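Local coordinates for protein GphF Dehydratase 1 (Archangium violaceum, PDB 6MBH) that probably dehydrates polyketide intermediates as a dehydratase domain of the gephyronic acid polyketide synthase, in a variant form lacking olefin isomerase activity, at residues A[10-15]-A[55-60]; A[71-76]-A[231-236]; A[155-160]-A[218-223]. One frame throughout, in Å; residues are numbered along the deposited sequence.

Contact 1: A[10-15]-A[55-60]; sequences PLLGRR and LEMALA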
# COMPACT_ATOMS: atom_id res chain seq x y z
N PRO A 10 -12.22 -2.86 7.31
CA PRO A 10 -12.57 -3.72 6.16
C PRO A 10 -11.58 -4.81 5.85
O PRO A 10 -11.93 -5.76 5.14
CB PRO A 10 -12.65 -2.74 4.97
CG PRO A 10 -12.59 -1.38 5.54
CD PRO A 10 -12.10 -1.43 6.96
N LEU A 11 -10.33 -4.65 6.28
CA LEU A 11 -9.28 -5.63 6.03
C LEU A 11 -8.85 -6.31 7.31
O LEU A 11 -8.72 -7.52 7.33
CB LEU A 11 -8.07 -4.97 5.36
CG LEU A 11 -8.36 -4.29 4.01
CD1 LEU A 11 -7.16 -3.47 3.63
CD2 LEU A 11 -8.68 -5.38 2.90
N LEU A 12 -8.66 -5.54 8.40
CA LEU A 12 -8.28 -6.15 9.67
C LEU A 12 -9.35 -7.06 10.23
O LEU A 12 -9.05 -8.10 10.83
CB LEU A 12 -7.99 -5.09 10.74
CG LEU A 12 -6.60 -4.65 11.01
CD1 LEU A 12 -6.66 -3.83 12.36
CD2 LEU A 12 -5.62 -5.82 11.08
N GLY A 13 -10.61 -6.68 10.09
CA GLY A 13 -11.64 -7.50 10.67
C GLY A 13 -11.84 -7.12 12.13
O GLY A 13 -11.79 -5.92 12.45
N ARG A 14 -12.01 -8.10 13.00
CA ARG A 14 -12.28 -7.88 14.42
C ARG A 14 -11.13 -8.42 15.27
O ARG A 14 -10.33 -9.24 14.82
CB ARG A 14 -13.59 -8.58 14.85
CG ARG A 14 -14.85 -7.86 14.39
CD ARG A 14 -16.14 -8.66 14.57
NE ARG A 14 -16.31 -9.26 15.89
CZ ARG A 14 -17.37 -9.07 16.67
NH1 ARG A 14 -18.37 -8.30 16.26
NH2 ARG A 14 -17.44 -9.66 17.86
N ARG A 15 -11.08 -7.99 16.54
CA ARG A 15 -10.18 -8.59 17.50
C ARG A 15 -10.63 -10.01 17.80
O ARG A 15 -11.83 -10.27 17.97
CB ARG A 15 -10.14 -7.78 18.82
CG ARG A 15 -9.28 -6.53 18.77
CD ARG A 15 -7.78 -6.85 18.76
NE ARG A 15 -7.32 -7.48 20.01
CZ ARG A 15 -7.05 -6.82 21.14
NH1 ARG A 15 -7.18 -5.49 21.22
NH2 ARG A 15 -6.65 -7.50 22.21
N LEU A 55 0.07 -2.81 4.20
CA LEU A 55 0.53 -1.56 4.84
C LEU A 55 -0.63 -0.90 5.56
O LEU A 55 -0.50 -0.48 6.72
CB LEU A 55 1.14 -0.63 3.78
CG LEU A 55 2.33 -1.23 3.00
CD1 LEU A 55 2.94 -0.24 1.95
CD2 LEU A 55 3.43 -1.77 3.94
N GLU A 56 -1.83 -0.95 4.93
CA GLU A 56 -3.01 -0.38 5.58
C GLU A 56 -3.39 -1.19 6.82
O GLU A 56 -3.69 -0.60 7.89
CB GLU A 56 -4.17 -0.33 4.60
CG GLU A 56 -5.55 -0.14 5.27
CD GLU A 56 -5.71 1.25 5.99
OE1 GLU A 56 -4.85 2.13 5.82
OE2 GLU A 56 -6.73 1.44 6.69
N MET A 57 -3.29 -2.53 6.75
CA MET A 57 -3.60 -3.35 7.95
C MET A 57 -2.71 -2.95 9.12
O MET A 57 -3.19 -2.80 10.27
CB MET A 57 -3.46 -4.85 7.62
CG MET A 57 -4.64 -5.30 6.74
SD MET A 57 -4.35 -6.98 6.12
CE MET A 57 -4.65 -7.88 7.66
N ALA A 58 -1.43 -2.72 8.84
CA ALA A 58 -0.49 -2.39 9.90
C ALA A 58 -0.80 -1.01 10.51
O ALA A 58 -0.84 -0.87 11.75
CB ALA A 58 0.93 -2.45 9.36
N LEU A 59 -1.09 -0.01 9.65
CA LEU A 59 -1.52 1.31 10.14
C LEU A 59 -2.79 1.19 10.96
O LEU A 59 -2.93 1.81 12.04
CB LEU A 59 -1.73 2.27 8.96
CG LEU A 59 -0.45 2.63 8.23
CD1 LEU A 59 -0.84 3.30 6.94
CD2 LEU A 59 0.31 3.64 9.14
N ALA A 60 -3.72 0.34 10.51
CA ALA A 60 -4.97 0.21 11.22
C ALA A 60 -4.73 -0.44 12.58
O ALA A 60 -5.34 -0.03 13.59
CB ALA A 60 -5.94 -0.64 10.40

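Contact 2: A[71-76]-A[231-236]; sequences ADTLIV and RIELRA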
# COMPACT_ATOMS: atom_id res chain seq x y z
N ALA A 71 -4.59 12.89 17.02
CA ALA A 71 -3.60 13.64 16.22
C ALA A 71 -2.24 12.95 16.19
O ALA A 71 -1.37 13.43 15.50
CB ALA A 71 -3.47 15.04 16.76
N ASP A 72 -2.07 11.86 16.93
CA ASP A 72 -0.76 11.18 16.93
C ASP A 72 -0.49 10.58 15.54
O ASP A 72 -1.42 10.11 14.93
CB ASP A 72 -0.71 10.00 17.90
CG ASP A 72 -0.64 10.35 19.37
OD1 ASP A 72 -0.55 11.53 19.70
OD2 ASP A 72 -0.69 9.43 20.15
N THR A 73 0.77 10.54 15.15
CA THR A 73 1.19 9.96 13.86
C THR A 73 1.27 8.43 14.00
O THR A 73 1.80 7.99 14.99
CB THR A 73 2.55 10.53 13.45
OG1 THR A 73 2.40 11.93 13.21
CG2 THR A 73 3.12 9.90 12.20
N LEU A 74 0.72 7.69 13.05
CA LEU A 74 0.81 6.23 13.01
C LEU A 74 2.07 5.84 12.24
O LEU A 74 2.37 6.43 11.20
CB LEU A 74 -0.42 5.62 12.34
CG LEU A 74 -1.77 6.01 12.92
CD1 LEU A 74 -2.88 5.37 12.08
CD2 LEU A 74 -1.84 5.63 14.45
N ILE A 75 2.84 4.88 12.76
CA ILE A 75 4.15 4.58 12.18
C ILE A 75 4.21 3.08 11.92
O ILE A 75 3.80 2.29 12.77
CB ILE A 75 5.28 5.03 13.11
CG1 ILE A 75 5.25 6.56 13.32
CG2 ILE A 75 6.60 4.56 12.57
CD1 ILE A 75 5.99 7.04 14.49
N VAL A 76 4.62 2.69 10.70
CA VAL A 76 4.97 1.30 10.40
C VAL A 76 6.43 1.31 10.02
O VAL A 76 6.84 2.13 9.20
CB VAL A 76 4.10 0.70 9.27
CG1 VAL A 76 4.43 -0.78 9.07
CG2 VAL A 76 2.65 0.85 9.63
N ARG A 231 10.07 2.97 6.43
CA ARG A 231 9.20 3.65 7.39
C ARG A 231 8.00 4.23 6.65
O ARG A 231 8.16 4.79 5.57
CB ARG A 231 9.96 4.77 8.12
CG ARG A 231 9.17 5.56 9.09
CD ARG A 231 10.13 6.63 9.75
NE ARG A 231 9.67 6.98 11.08
CZ ARG A 231 10.00 6.29 12.18
NH1 ARG A 231 10.76 5.20 12.08
NH2 ARG A 231 9.55 6.67 13.38
N ILE A 232 6.82 4.14 7.26
CA ILE A 232 5.64 4.89 6.82
C ILE A 232 5.16 5.68 8.02
O ILE A 232 5.04 5.12 9.11
CB ILE A 232 4.51 3.97 6.32
CG1 ILE A 232 4.94 3.21 5.11
CG2 ILE A 232 3.30 4.77 5.94
CD1 ILE A 232 4.01 1.94 4.91
N GLU A 233 4.95 6.99 7.85
CA GLU A 233 4.37 7.80 8.94
C GLU A 233 3.07 8.38 8.39
O GLU A 233 3.08 8.97 7.30
CB GLU A 233 5.28 8.95 9.40
CG GLU A 233 6.58 8.55 10.07
CD GLU A 233 7.45 9.75 10.50
OE1 GLU A 233 7.04 10.89 10.22
OE2 GLU A 233 8.52 9.51 11.11
N LEU A 234 1.94 8.20 9.09
CA LEU A 234 0.66 8.75 8.66
C LEU A 234 0.17 9.80 9.65
O LEU A 234 -0.06 9.48 10.82
CB LEU A 234 -0.39 7.66 8.55
CG LEU A 234 -1.74 8.11 7.98
CD1 LEU A 234 -1.61 8.47 6.47
CD2 LEU A 234 -2.78 7.00 8.10
N ARG A 235 -0.01 11.03 9.17
CA ARG A 235 -0.37 12.18 10.04
C ARG A 235 -1.85 12.54 9.98
O ARG A 235 -2.26 13.32 10.81
CB ARG A 235 0.41 13.42 9.64
CG ARG A 235 1.91 13.24 9.75
CD ARG A 235 2.71 14.47 9.45
NE ARG A 235 4.10 14.09 9.51
CZ ARG A 235 5.01 14.64 10.29
NH1 ARG A 235 4.76 15.77 10.93
NH2 ARG A 235 6.18 14.07 10.43
N ALA A 236 -2.58 12.07 8.98
CA ALA A 236 -4.02 12.37 8.85
C ALA A 236 -4.69 11.11 8.31
O ALA A 236 -4.08 10.46 7.50
CB ALA A 236 -4.20 13.52 7.92
O HOH W 1 -1.26 14.55 13.08
O HOH W 2 -2.51 10.22 12.21

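Contact 3: A[155-160]-A[218-223]; sequences YERMRI and ESHREP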
# COMPACT_ATOMS: atom_id res chain seq x y z
N TYR A 155 -1.47 4.14 -18.67
CA TYR A 155 -2.62 3.32 -18.27
C TYR A 155 -2.88 2.22 -19.26
O TYR A 155 -3.29 1.10 -18.89
CB TYR A 155 -3.89 4.17 -18.17
CG TYR A 155 -3.92 5.01 -16.90
CD1 TYR A 155 -3.54 4.48 -15.69
CD2 TYR A 155 -4.36 6.35 -16.95
CE1 TYR A 155 -3.53 5.26 -14.51
CE2 TYR A 155 -4.39 7.13 -15.78
CZ TYR A 155 -4.01 6.56 -14.58
OH TYR A 155 -4.09 7.37 -13.44
N GLU A 156 -2.67 2.52 -20.55
CA GLU A 156 -2.87 1.49 -21.58
C GLU A 156 -1.90 0.33 -21.37
O GLU A 156 -2.30 -0.82 -21.43
CB GLU A 156 -2.72 2.08 -22.98
CG GLU A 156 -2.85 1.11 -24.15
CD GLU A 156 -4.23 0.32 -24.23
OE1 GLU A 156 -5.27 0.79 -23.69
OE2 GLU A 156 -4.24 -0.80 -24.85
N ARG A 157 -0.62 0.62 -21.06
CA ARG A 157 0.32 -0.47 -20.79
C ARG A 157 -0.05 -1.24 -19.54
O ARG A 157 0.04 -2.49 -19.51
CB ARG A 157 1.75 0.09 -20.65
CG ARG A 157 2.25 0.60 -21.98
CD ARG A 157 3.76 0.75 -21.96
NE ARG A 157 4.18 1.84 -21.13
CZ ARG A 157 5.39 1.95 -20.60
NH1 ARG A 157 6.32 1.00 -20.82
NH2 ARG A 157 5.67 3.02 -19.85
N MET A 158 -0.50 -0.52 -18.51
CA MET A 158 -0.74 -1.15 -17.21
C MET A 158 -2.12 -1.79 -17.11
O MET A 158 -2.43 -2.36 -16.08
CB MET A 158 -0.57 -0.13 -16.09
CG MET A 158 0.85 0.52 -16.03
SD MET A 158 2.16 -0.72 -15.68
CE MET A 158 1.94 -0.86 -13.91
N ARG A 159 -2.95 -1.74 -18.15
CA ARG A 159 -4.25 -2.38 -18.01
C ARG A 159 -4.15 -3.91 -17.85
O ARG A 159 -5.12 -4.52 -17.38
CB ARG A 159 -5.13 -2.00 -19.22
CG ARG A 159 -4.66 -2.65 -20.52
CD ARG A 159 -5.45 -2.04 -21.69
NE ARG A 159 -6.83 -2.54 -21.71
CZ ARG A 159 -7.82 -2.01 -22.42
NH1 ARG A 159 -7.59 -0.94 -23.19
NH2 ARG A 159 -9.04 -2.54 -22.37
N ILE A 160 -2.98 -4.52 -18.10
CA ILE A 160 -2.83 -5.94 -17.75
C ILE A 160 -2.69 -6.19 -16.24
O ILE A 160 -2.78 -7.37 -15.79
CB ILE A 160 -1.62 -6.55 -18.47
CG1 ILE A 160 -0.30 -5.81 -18.16
CG2 ILE A 160 -1.86 -6.54 -19.97
CD1 ILE A 160 0.91 -6.60 -18.69
N GLU A 218 12.17 1.54 -18.98
CA GLU A 218 12.32 0.09 -19.05
C GLU A 218 10.95 -0.57 -19.14
O GLU A 218 9.93 0.08 -18.96
CB GLU A 218 13.14 -0.47 -17.87
CG GLU A 218 12.76 -0.03 -16.45
CD GLU A 218 13.82 -0.53 -15.42
OE1 GLU A 218 14.00 -1.79 -15.35
OE2 GLU A 218 14.50 0.33 -14.78
N SER A 219 10.94 -1.89 -19.42
CA SER A 219 9.70 -2.58 -19.75
C SER A 219 8.81 -2.74 -18.54
O SER A 219 9.28 -2.98 -17.41
CB SER A 219 10.00 -3.96 -20.33
OG SER A 219 8.77 -4.67 -20.43
N HIS A 220 7.49 -2.62 -18.75
CA HIS A 220 6.54 -2.85 -17.70
C HIS A 220 6.17 -4.34 -17.58
O HIS A 220 5.41 -4.71 -16.67
CB HIS A 220 5.24 -2.07 -17.94
CG HIS A 220 4.44 -2.62 -19.08
ND1 HIS A 220 4.85 -2.50 -20.39
CD2 HIS A 220 3.26 -3.30 -19.11
CE1 HIS A 220 3.97 -3.11 -21.18
NE2 HIS A 220 2.99 -3.58 -20.43
N ARG A 221 6.66 -5.18 -18.47
CA ARG A 221 6.45 -6.63 -18.35
C ARG A 221 7.38 -7.17 -17.26
O ARG A 221 8.47 -6.64 -17.05
CB ARG A 221 6.69 -7.35 -19.69
CG ARG A 221 5.83 -6.79 -20.91
CD ARG A 221 4.35 -7.08 -20.70
NE ARG A 221 4.14 -8.51 -20.50
CZ ARG A 221 3.97 -9.39 -21.48
NH1 ARG A 221 4.04 -9.04 -22.76
NH2 ARG A 221 3.82 -10.68 -21.19
N GLU A 222 6.95 -8.22 -16.53
CA GLU A 222 7.66 -8.66 -15.32
C GLU A 222 7.73 -7.50 -14.33
O GLU A 222 8.83 -6.99 -14.05
CB GLU A 222 9.07 -9.21 -15.63
CG GLU A 222 9.04 -10.71 -16.03
CD GLU A 222 10.19 -11.19 -16.92
OE1 GLU A 222 10.85 -10.39 -17.64
OE2 GLU A 222 10.40 -12.42 -16.93
N PRO A 223 6.60 -7.10 -13.78
CA PRO A 223 6.48 -5.77 -13.14
C PRO A 223 7.12 -5.66 -11.76
O PRO A 223 7.20 -6.62 -10.97
CB PRO A 223 4.96 -5.60 -13.02
CG PRO A 223 4.53 -7.08 -12.77
CD PRO A 223 5.34 -7.88 -13.70

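Contact 1: A[10-15]-A[55-60]
Leu11 and Leu12 lie against one flank of residues 55-60 of helix 52-65, the central helix that the sheet of a hotdog fold wraps around. They belong to the HPLLG sequence near the start of this polyketide synthase dehydratase, and the contact they make is buried and purely van der Waals. Leu11 comes first and heads for the helix. Leu11 CB rests 3.7 Å from Met57 CG, while Leu11 CD1 meets Glu56 CG at 4.0 Å, the two side chains crossing at about a right angle. Beyond that CG the Glu56 chain bends, and its buried carboxylate looks elsewhere: OE1 accepts from Leu198 N, and OE2 from Glu197 N and His9 NE2. The same His9 takes the backbone N-H groups of Leu11 and Leu12 on its ND1, so one imidazole links the turn to the glutamate and probably helps set both leucines against the helix. Leu12 is next and splits its two methyls between neighbouring turns of the helix. Leu12 CD1 packs on Ala60 CB at 3.8 Å; Leu12 CD2 goes to the methionine, with Met57 CE 4.1 Å away. Between them, Leu12 CG sits 3.9 Å from Met57 O. The Leu12 chi1 of -98° departs from the usual staggered value, and this rotation places the fork over the groove between Met57 and Ala60. Elsewhere, Leu11 touches Val30 and Leu12 touches Phe26, both on strand 24-30. After Gly13 the chain turns from the helix and enters strand 14-16, where Arg14 bonds to the backbone of Thr27. On the helix side, Met57 turns at its last torsion (chi3 73°), which folds its CE methyl back to 4.1 Å from Leu11 O.

Contact 2: A[71-76]-A[231-236]
Strands 73-76 and 231-234 form the seam of the double hotdog, where the sheets of its two halves meet edge to edge in antiparallel fashion, at 164° between the strand directions. Leu74 and Leu234 make one hydrogen-bonded pair: Leu74 N reaches Leu234 O at 3.0 Å, and Leu234 N returns to Leu74 O at 2.8 Å. Val76 and Ile232 repeat the pattern two residues on, and these four apolar side chains share the face that takes helix 52-65. Between the two pairs, Ile75 and Glu233 form a non-hydrogen-bonded pair and lie side by side on the other face. Where the pairing ends, one water donates to Asp72 O and to Leu234 O, the carbonyl that also accepts from Leu74 N; a second joins Ala71 O to Arg235 O.

Arg231 keeps its chain extended from CG to NE and sets one guanidinium face on Ile75 CG2, 3.7 Å from its NH2. In the guanidinium plane, Arg231 NE donates to Glu233 OE2 at 2.8 Å, on the anti lone pair. Arg235 NH2 reaches Glu233 OE1 from the other end over a longer 3.3 Å. Each arginine has a further acid: Glu77 for Arg231 and Asp136 for Arg235. Two arginines around one carboxylate probably keep Glu233 ionised and hold its side chain in line along the strand.

Contact 3: A[155-160]-A[218-223]
His220 is gripped on both ring faces. Arg157 CB stands 3.8 Å from the His220 ring centroid, just 6° off its normal, in a CH-pi contact, while Arg221 CG, from the next residue of the same loop, covers the opposite face nearer the rim. His220 CG sits between the backbone N and the carbonyl carbon (chi1 71°), which swings the ring out against the helix. Arg157 O lies 3.3 Å from His220 NE2, but the angle is too poor for a hydrogen bond, and the buried His220 N has no partner. Met158 SD reaches His220 CB at 4.1 Å. With an alanine in place of His220, the aliphatic part of Arg157 would probably lose the surface it rests on, leaving a gap between helix and loop.

The solvent side is looser: Ile160 CD1 touches Arg221 CD at 4.0 Å, and both residues are exposed. Arg157 bends at chi3 beyond the ring, and its NH2 donates to Tyr215 O. The contact thus joins the last turn of helix 151-158 to the loop between helix 200-214 and strand 224-234, a loop tied in turn to strand 273-284 by the salt bridge from Glu218 to Arg284.

From the N terminus, contact 1 closes first, when helix 52-65 comes back onto residues 10-15 within the first hotdog. Only after it has closed does the chain open contact 2, a long loop from 71-76 to 231-236 that binds the first hotdog to the second. Contact 3 is nested inside that loop and ties helix 151-158 to the loop leading into strand 224-234. Contacts 1 and 2 touch, since Ala58 and Leu59 pack on Val76, and Leu55 meets Ile232, so the helix of one serves as floor for the strands of the other. Contact 3 lies apart, its centre about 31 Å from that of contact 2, across the middle of the chain.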